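Local coordinates for protein GH26A (Muricauda sp. MAR_2010_75, PDB 6Q75) that probably hydrolyses beta-mannans or related polysaccharides, as a family 26 glycoside hydrolase of a marine bacterium, at residues E30-L35 with N213-W218; G102-L107 with P169-P174. All blocks are in the same frame, centred on the assembly; numbering follows the deposited sequence.

Contact 1: E30-L35 with N213-W218; sequences EEVKVL and NLIWVW
V32 and I215 meet branch to branch: CG1 of V32 lies 3.7 Å from CG1 of I215, the two side chains running past each other in opposite directions. The valine uses both methyls. With CG1 anti to its backbone N (chi1 159°), CG2 falls beside that N and rests 3.3 Å from N213 O, over the backbone that leads into the strand. From I215 the chain stretches out almost straight (chi2 163°), so that CG1 faces V32 while CD1 is carried on to L35. There CD1 sits 3.7 Å from L35 CD2 and touches CG as well. The CG1-CD1 arm of the beta-branched isoleucine suits this span, and the compact valine lets the helix come close to the strand's first residues. Beside this apolar patch the bent chain of E31 brings OE2 to 4.1 Å from N213 CB, with carboxylate and amide planes steeply inclined; the N213 amide turns away and gives its ND2 to V168 O. I215 also touches L171 and I246 of the adjoining strands. Because helix 30-40 sits on the start of a strand in a closed sheet of eight parallel strands, it closes the bottom of a (beta/alpha)8 barrel, this family's fold.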
ATOM      1  N   GLU A  30      16.262  12.184   3.042  1.00 33.13           N
ATOM      2  CA  GLU A  30      15.812  12.962   4.197  1.00 32.40           C
ATOM      3  C   GLU A  30      14.287  12.986   4.316  1.00 30.70           C
ATOM      4  O   GLU A  30      13.748  12.859   5.423  1.00 27.57           O
ATOM      5  CB  GLU A  30      16.367  14.383   4.107  1.00 35.11           C
ATOM      6  CG  GLU A  30      17.878  14.429   4.068  1.00 39.06           C
ATOM      7  N   GLU A  31      13.568  13.096   3.189  1.00 27.26           N
ATOM      8  CA  GLU A  31      12.107  13.141   3.267  1.00 29.36           C
ATOM      9  C   GLU A  31      11.526  11.826   3.779  1.00 28.36           C
ATOM     10  O   GLU A  31      10.470  11.831   4.427  1.00 24.19           O
ATOM     11  CB  GLU A  31      11.504  13.510   1.908  1.00 29.47           C
ATOM     12  CG  GLU A  31      11.800  12.502   0.814  1.00 33.32           C
ATOM     13  CD  GLU A  31      12.997  12.877  -0.051  1.00 38.36           C
ATOM     14  OE1 GLU A  31      13.794  13.778   0.359  1.00 36.79           O
ATOM     15  OE2 GLU A  31      13.131  12.240  -1.133  1.00 39.63           O
ATOM     16  N   VAL A  32      12.186  10.695   3.502  1.00 24.66           N
ATOM     17  CA  VAL A  32      11.739   9.419   4.062  1.00 25.73           C
ATOM     18  C   VAL A  32      11.975   9.396   5.567  1.00 25.37           C
ATOM     19  O   VAL A  32      11.120   8.971   6.351  1.00 27.79           O
ATOM     20  CB  VAL A  32      12.453   8.240   3.369  1.00 25.25           C
ATOM     21  CG1 VAL A  32      12.409   6.986   4.236  1.00 24.34           C
ATOM     22  CG2 VAL A  32      11.843   7.955   2.007  1.00 23.30           C
ATOM     23  N   LYS A  33      13.152   9.836   5.999  1.00 26.30           N
ATOM     24  CA  LYS A  33      13.443   9.829   7.429  1.00 27.32           C
ATOM     25  C   LYS A  33      12.499  10.750   8.184  1.00 27.12           C
ATOM     26  O   LYS A  33      12.031  10.409   9.280  1.00 27.28           O
ATOM     27  CB  LYS A  33      14.895  10.211   7.660  1.00 29.00           C
ATOM     28  CG  LYS A  33      15.811   9.134   7.145  1.00 29.43           C
ATOM     29  N   VAL A  34      12.188  11.911   7.600  1.00 29.30           N
ATOM     30  CA  VAL A  34      11.254  12.843   8.227  1.00 27.22           C
ATOM     31  C   VAL A  34       9.862  12.224   8.320  1.00 26.23           C
ATOM     32  O   VAL A  34       9.204  12.293   9.369  1.00 25.64           O
ATOM     33  CB  VAL A  34      11.243  14.177   7.461  1.00 28.60           C
ATOM     34  CG1 VAL A  34      10.085  15.033   7.926  1.00 31.30           C
ATOM     35  CG2 VAL A  34      12.554  14.927   7.700  1.00 28.56           C
ATOM     36  N   LEU A  35       9.395  11.607   7.233  1.00 25.21           N
ATOM     37  CA  LEU A  35       8.059  11.010   7.236  1.00 24.20           C
ATOM     38  C   LEU A  35       7.984   9.819   8.183  1.00 25.36           C
ATOM     39  O   LEU A  35       6.986   9.654   8.910  1.00 24.48           O
ATOM     40  CB  LEU A  35       7.675  10.595   5.819  1.00 23.83           C
ATOM     41  CG  LEU A  35       6.344   9.882   5.568  1.00 22.51           C
ATOM     42  CD1 LEU A  35       5.198  10.680   6.204  1.00 23.46           C
ATOM     43  CD2 LEU A  35       6.126   9.691   4.055  1.00 21.09           C
ATOM     44  N   ASN A 213      13.858   6.655  -1.843  1.00 23.58           N
ATOM     45  CA  ASN A 213      12.721   7.427  -1.374  1.00 23.00           C
ATOM     46  C   ASN A 213      11.521   6.557  -1.027  1.00 22.81           C
ATOM     47  O   ASN A 213      10.429   7.094  -0.813  1.00 22.06           O
ATOM     48  CB  ASN A 213      12.323   8.462  -2.423  1.00 24.31           C
ATOM     49  CG  ASN A 213      11.860   7.807  -3.702  1.00 25.90           C
ATOM     50  OD1 ASN A 213      12.411   6.769  -4.109  1.00 26.28           O
ATOM     51  ND2 ASN A 213      10.842   8.386  -4.341  1.00 24.36           N
ATOM     52  N   LEU A 214      11.680   5.238  -0.971  1.00 20.80           N
ATOM     53  CA  LEU A 214      10.565   4.341  -0.682  1.00 19.76           C
ATOM     54  C   LEU A 214      10.527   3.959   0.793  1.00 21.30           C
ATOM     55  O   LEU A 214      11.565   3.722   1.416  1.00 24.56           O
ATOM     56  CB  LEU A 214      10.648   3.075  -1.530  1.00 21.77           C
ATOM     57  CG  LEU A 214      10.914   3.304  -3.026  1.00 22.15           C
ATOM     58  CD1 LEU A 214      11.038   1.983  -3.769  1.00 23.09           C
ATOM     59  CD2 LEU A 214       9.785   4.130  -3.620  1.00 23.21           C
ATOM     60  N   ILE A 215       9.324   4.001   1.369  1.00 19.03           N
ATOM     61  CA  ILE A 215       9.024   3.383   2.653  1.00 19.11           C
ATOM     62  C   ILE A 215       8.311   2.079   2.341  1.00 20.50           C
ATOM     63  O   ILE A 215       7.263   2.084   1.682  1.00 21.54           O
ATOM     64  CB  ILE A 215       8.150   4.307   3.524  1.00 20.08           C
ATOM     65  CG1 ILE A 215       8.987   5.502   4.012  1.00 21.49           C
ATOM     66  CG2 ILE A 215       7.571   3.555   4.724  1.00 22.20           C
ATOM     67  CD1 ILE A 215       8.141   6.647   4.523  1.00 24.19           C
ATOM     68  N   TRP A 216       8.856   0.956   2.802  1.00 20.20           N
ATOM     69  CA  TRP A 216       8.360  -0.337   2.344  1.00 19.93           C
ATOM     70  C   TRP A 216       7.208  -0.795   3.220  1.00 20.50           C
ATOM     71  O   TRP A 216       7.403  -1.145   4.390  1.00 20.60           O
ATOM     72  CB  TRP A 216       9.473  -1.381   2.310  1.00 21.29           C
ATOM     73  CG  TRP A 216      10.376  -1.127   1.124  1.00 21.69           C
ATOM     74  CD1 TRP A 216      11.310  -0.137   0.990  1.00 24.46           C
ATOM     75  CD2 TRP A 216      10.332  -1.812  -0.137  1.00 22.74           C
ATOM     76  NE1 TRP A 216      11.890  -0.203  -0.260  1.00 23.92           N
ATOM     77  CE2 TRP A 216      11.301  -1.219  -0.968  1.00 22.16           C
ATOM     78  CE3 TRP A 216       9.599  -2.893  -0.627  1.00 21.38           C
ATOM     79  CZ2 TRP A 216      11.530  -1.655  -2.270  1.00 24.43           C
ATOM     80  CZ3 TRP A 216       9.831  -3.328  -1.915  1.00 22.25           C
ATOM     81  CH2 TRP A 216      10.811  -2.717  -2.719  1.00 19.80           C
ATOM     82  N   VAL A 217       6.012  -0.832   2.637  1.00 16.63           N
ATOM     83  CA  VAL A 217       4.807  -1.181   3.384  1.00 17.49           C
ATOM     84  C   VAL A 217       4.421  -2.585   2.961  1.00 18.95           C
ATOM     85  O   VAL A 217       4.030  -2.808   1.805  1.00 17.25           O
ATOM     86  CB  VAL A 217       3.653  -0.206   3.139  1.00 16.91           C
ATOM     87  CG1 VAL A 217       2.430  -0.611   4.038  1.00 17.29           C
ATOM     88  CG2 VAL A 217       4.091   1.240   3.424  1.00 18.01           C
ATOM     89  N   TRP A 218       4.509  -3.523   3.906  1.00 17.80           N
ATOM     90  CA  TRP A 218       4.083  -4.900   3.703  1.00 16.04           C
ATOM     91  C   TRP A 218       2.607  -4.953   4.070  1.00 15.40           C
ATOM     92  O   TRP A 218       2.268  -4.808   5.239  1.00 17.97           O
ATOM     93  CB  TRP A 218       4.925  -5.825   4.581  1.00 18.36           C
ATOM     94  CG  TRP A 218       4.606  -7.307   4.509  1.00 19.11           C
ATOM     95  CD1 TRP A 218       5.148  -8.241   3.647  1.00 18.09           C
ATOM     96  CD2 TRP A 218       3.738  -8.026   5.381  1.00 18.78           C
ATOM     97  NE1 TRP A 218       4.650  -9.493   3.932  1.00 16.68           N
ATOM     98  CE2 TRP A 218       3.777  -9.386   4.988  1.00 20.59           C
ATOM     99  CE3 TRP A 218       2.915  -7.651   6.457  1.00 19.14           C
ATOM    100  CZ2 TRP A 218       3.026 -10.366   5.625  1.00 18.86           C
ATOM    101  CZ3 TRP A 218       2.166  -8.639   7.087  1.00 21.28           C
ATOM    102  CH2 TRP A 218       2.231  -9.971   6.678  1.00 22.70           C
TER

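Contact 2: G102-L107 with P169-P174; sequences GAIVTL and PILWRP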
ATOM      1  N   GLY A 102       0.869  19.291   0.099  1.00 24.95           N
ATOM      2  CA  GLY A 102       1.016  18.914   1.488  1.00 24.41           C
ATOM      3  C   GLY A 102       0.507  17.544   1.861  1.00 24.67           C
ATOM      4  O   GLY A 102       0.472  17.226   3.055  1.00 23.94           O
ATOM      5  N   ALA A 103       0.102  16.725   0.883  1.00 22.41           N
ATOM      6  CA  ALA A 103      -0.389  15.384   1.155  1.00 23.17           C
ATOM      7  C   ALA A 103       0.764  14.396   1.297  1.00 22.14           C
ATOM      8  O   ALA A 103       1.880  14.612   0.804  1.00 24.70           O
ATOM      9  CB  ALA A 103      -1.312  14.906   0.029  1.00 23.39           C
ATOM     10  N   ILE A 104       0.488  13.305   1.990  1.00 21.40           N
ATOM     11  CA  ILE A 104       1.415  12.177   2.089  1.00 22.51           C
ATOM     12  C   ILE A 104       1.020  11.174   1.013  1.00 22.18           C
ATOM     13  O   ILE A 104      -0.165  10.874   0.855  1.00 21.90           O
ATOM     14  CB  ILE A 104       1.381  11.559   3.498  1.00 21.33           C
ATOM     15  CG1 ILE A 104       1.926  12.563   4.536  1.00 22.67           C
ATOM     16  CG2 ILE A 104       2.176  10.269   3.562  1.00 18.90           C
ATOM     17  CD1 ILE A 104       1.576  12.197   5.978  1.00 23.79           C
ATOM     18  N   VAL A 105       1.996  10.688   0.228  1.00 18.90           N
ATOM     19  CA  VAL A 105       1.701   9.918  -0.984  1.00 18.59           C
ATOM     20  C   VAL A 105       1.882   8.431  -0.718  1.00 20.98           C
ATOM     21  O   VAL A 105       2.931   8.005  -0.221  1.00 21.25           O
ATOM     22  CB  VAL A 105       2.612  10.349  -2.149  1.00 19.23           C
ATOM     23  CG1 VAL A 105       2.518   9.326  -3.328  1.00 22.49           C
ATOM     24  CG2 VAL A 105       2.289  11.744  -2.587  1.00 21.82           C
ATOM     25  N   THR A 106       0.883   7.621  -1.099  1.00 18.99           N
ATOM     26  CA  THR A 106       1.048   6.171  -1.096  1.00 19.92           C
ATOM     27  C   THR A 106       0.720   5.608  -2.478  1.00 18.77           C
ATOM     28  O   THR A 106      -0.183   6.093  -3.162  1.00 18.07           O
ATOM     29  CB  THR A 106       0.184   5.476   0.005  1.00 20.65           C
ATOM     30  OG1 THR A 106       0.473   4.071   0.002  1.00 18.18           O
ATOM     31  CG2 THR A 106      -1.333   5.704  -0.179  1.00 21.19           C
ATOM     32  N   LEU A 107       1.507   4.621  -2.914  1.00 16.76           N
ATOM     33  CA  LEU A 107       1.323   4.007  -4.228  1.00 16.88           C
ATOM     34  C   LEU A 107       1.370   2.490  -4.098  1.00 16.46           C
ATOM     35  O   LEU A 107       2.157   1.945  -3.314  1.00 16.31           O
ATOM     36  CB  LEU A 107       2.408   4.484  -5.224  1.00 18.28           C
ATOM     37  CG  LEU A 107       2.330   5.997  -5.487  1.00 20.31           C
ATOM     38  CD1 LEU A 107       3.555   6.458  -6.302  1.00 18.87           C
ATOM     39  CD2 LEU A 107       1.022   6.365  -6.206  1.00 18.26           C
ATOM     40  N   PRO A 169       8.768  11.291  -0.887  1.00 21.40           N
ATOM     41  CA  PRO A 169       8.825   9.974  -0.254  1.00 20.80           C
ATOM     42  C   PRO A 169       7.527   9.236  -0.530  1.00 24.06           C
ATOM     43  O   PRO A 169       6.457   9.850  -0.570  1.00 20.61           O
ATOM     44  CB  PRO A 169       8.944  10.313   1.240  1.00 21.05           C
ATOM     45  CG  PRO A 169       8.117  11.575   1.362  1.00 25.98           C
ATOM     46  CD  PRO A 169       8.257  12.324   0.031  1.00 25.64           C
ATOM     47  N   ILE A 170       7.612   7.909  -0.692  1.00 19.30           N
ATOM     48  CA  ILE A 170       6.457   7.116  -1.123  1.00 19.78           C
ATOM     49  C   ILE A 170       6.163   6.023  -0.100  1.00 19.62           C
ATOM     50  O   ILE A 170       7.044   5.229   0.227  1.00 18.76           O
ATOM     51  CB  ILE A 170       6.706   6.493  -2.511  1.00 21.03           C
ATOM     52  CG1 ILE A 170       7.123   7.581  -3.510  1.00 22.43           C
ATOM     53  CG2 ILE A 170       5.495   5.640  -2.973  1.00 20.29           C
ATOM     54  CD1 ILE A 170       6.044   8.569  -3.839  1.00 23.36           C
ATOM     55  N   LEU A 171       4.913   5.964   0.405  1.00 17.39           N
ATOM     56  CA  LEU A 171       4.502   4.758   1.112  1.00 16.88           C
ATOM     57  C   LEU A 171       4.213   3.688   0.061  1.00 18.03           C
ATOM     58  O   LEU A 171       3.135   3.670  -0.548  1.00 19.17           O
ATOM     59  CB  LEU A 171       3.263   5.035   1.975  1.00 16.56           C
ATOM     60  CG  LEU A 171       3.521   6.068   3.075  1.00 18.38           C
ATOM     61  CD1 LEU A 171       2.177   6.512   3.700  1.00 17.29           C
ATOM     62  CD2 LEU A 171       4.442   5.514   4.176  1.00 19.44           C
ATOM     63  N   TRP A 172       5.187   2.799  -0.183  1.00 18.31           N
ATOM     64  CA  TRP A 172       5.163   1.871  -1.308  1.00 16.41           C
ATOM     65  C   TRP A 172       4.620   0.520  -0.842  1.00 19.01           C
ATOM     66  O   TRP A 172       5.172  -0.069   0.089  1.00 19.77           O
ATOM     67  CB  TRP A 172       6.597   1.754  -1.848  1.00 17.04           C
ATOM     68  CG  TRP A 172       6.871   0.719  -2.860  1.00 17.31           C
ATOM     69  CD1 TRP A 172       7.810  -0.275  -2.779  1.00 17.44           C
ATOM     70  CD2 TRP A 172       6.253   0.586  -4.147  1.00 19.94           C
ATOM     71  NE1 TRP A 172       7.795  -1.041  -3.927  1.00 17.36           N
ATOM     72  CE2 TRP A 172       6.863  -0.525  -4.789  1.00 18.13           C
ATOM     73  CE3 TRP A 172       5.243   1.293  -4.819  1.00 18.95           C
ATOM     74  CZ2 TRP A 172       6.495  -0.955  -6.064  1.00 17.93           C
ATOM     75  CZ3 TRP A 172       4.856   0.852  -6.084  1.00 20.05           C
ATOM     76  CH2 TRP A 172       5.511  -0.254  -6.705  1.00 19.47           C
ATOM     77  N   ARG A 173       3.499   0.050  -1.444  1.00 17.45           N
ATOM     78  CA  ARG A 173       2.803  -1.155  -0.984  1.00 15.06           C
ATOM     79  C   ARG A 173       2.679  -2.152  -2.139  1.00 16.09           C
ATOM     80  O   ARG A 173       1.618  -2.287  -2.756  1.00 18.43           O
ATOM     81  CB  ARG A 173       1.428  -0.818  -0.369  1.00 16.11           C
ATOM     82  CG  ARG A 173       1.337   0.586   0.264  1.00 17.03           C
ATOM     83  CD  ARG A 173       0.066   0.708   1.122  1.00 16.82           C
ATOM     84  NE  ARG A 173      -1.109   0.154   0.431  1.00 17.62           N
ATOM     85  CZ  ARG A 173      -1.773   0.794  -0.531  1.00 18.12           C
ATOM     86  NH1 ARG A 173      -2.814   0.207  -1.112  1.00 17.40           N
ATOM     87  NH2 ARG A 173      -1.386   2.008  -0.936  1.00 17.33           N
ATOM     88  N   PRO A 174       3.774  -2.826  -2.505  1.00 16.49           N
ATOM     89  CA  PRO A 174       3.721  -3.807  -3.593  1.00 16.01           C
ATOM     90  C   PRO A 174       3.181  -5.176  -3.168  1.00 16.15           C
ATOM     91  O   PRO A 174       3.326  -5.612  -2.023  1.00 16.08           O
ATOM     92  CB  PRO A 174       5.198  -3.911  -4.013  1.00 16.71           C
ATOM     93  CG  PRO A 174       5.940  -3.777  -2.654  1.00 16.35           C
ATOM     94  CD  PRO A 174       5.073  -2.769  -1.829  1.00 16.51           C
TER
HETATM   95  O   HOH W   1       4.681  11.704   0.617  1.00 23.52           O
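T106 turns its hydroxyl opposite its own backbone N (chi1 -176°), and R173 bends its chain at chi3 (-45°), so that the guanidinium curls back to meet it. R173 NH2 donates to T106 OG1 over 2.9 Å, with the oxygen at the guanidinium edge and only 7° out of its plane. The hydroxyl in turn donates a hydrogen bond to L171 O at 2.7 Å, and L107 N reaches the same carbonyl from the opposite face of its plane at 3.0 Å. Threonine suits the site because it combines a beta-branched strand residue with a hydroxyl that can accept and donate at once. A valine here would probably leave R173 NH2 without this acceptor and L171 O with one donor fewer, the guanidinium being less firmly fixed. R173 NE is held by N219 OD1, a second restraint on this buried charge. Parallel-strand bonds from L171 N to V105 O (2.9 Å) and R173 N to L107 O (3.0 Å) join the backbones, while a water takes V105 N and donates to P169 O where the strands splay. I104 CG2 meets L171 CD1 on the T106 side of the sheet; on the other, V105 CG1 lies 3.6 Å from I170 CD1, alongside it, and the L107 and I170 side chains cross, L107 CD1 3.9 Å from I170 CG2. Strand 74-78 flanks 104-108 and strand 214-221 flanks 170-173, with W172 edge-to-face against W216, while helix 30-40 packs on I104 and P169.

How the contacts relate
Both contacts are buried and reach the same parallel sheet, in which strands 170-173 and 214-221 are neighbours: I170 O probably accepts from I215 N, and W172 O from V217 N. Contact 2 has its centre about 8 Å from the centre of the chain, against about 13 Å for contact 1, and joins two adjacent strands through backbone bonds and a polar arginine-threonine pair. Contact 1 instead sets a helix on the start of a strand with no hydrogen bond between its segments; apolar side chains meet in both. Helix 30-40 belongs to both surroundings, since E31 also packs on P169 and L35 on I104. One contact thus builds the barrel wall, and the other covers its end.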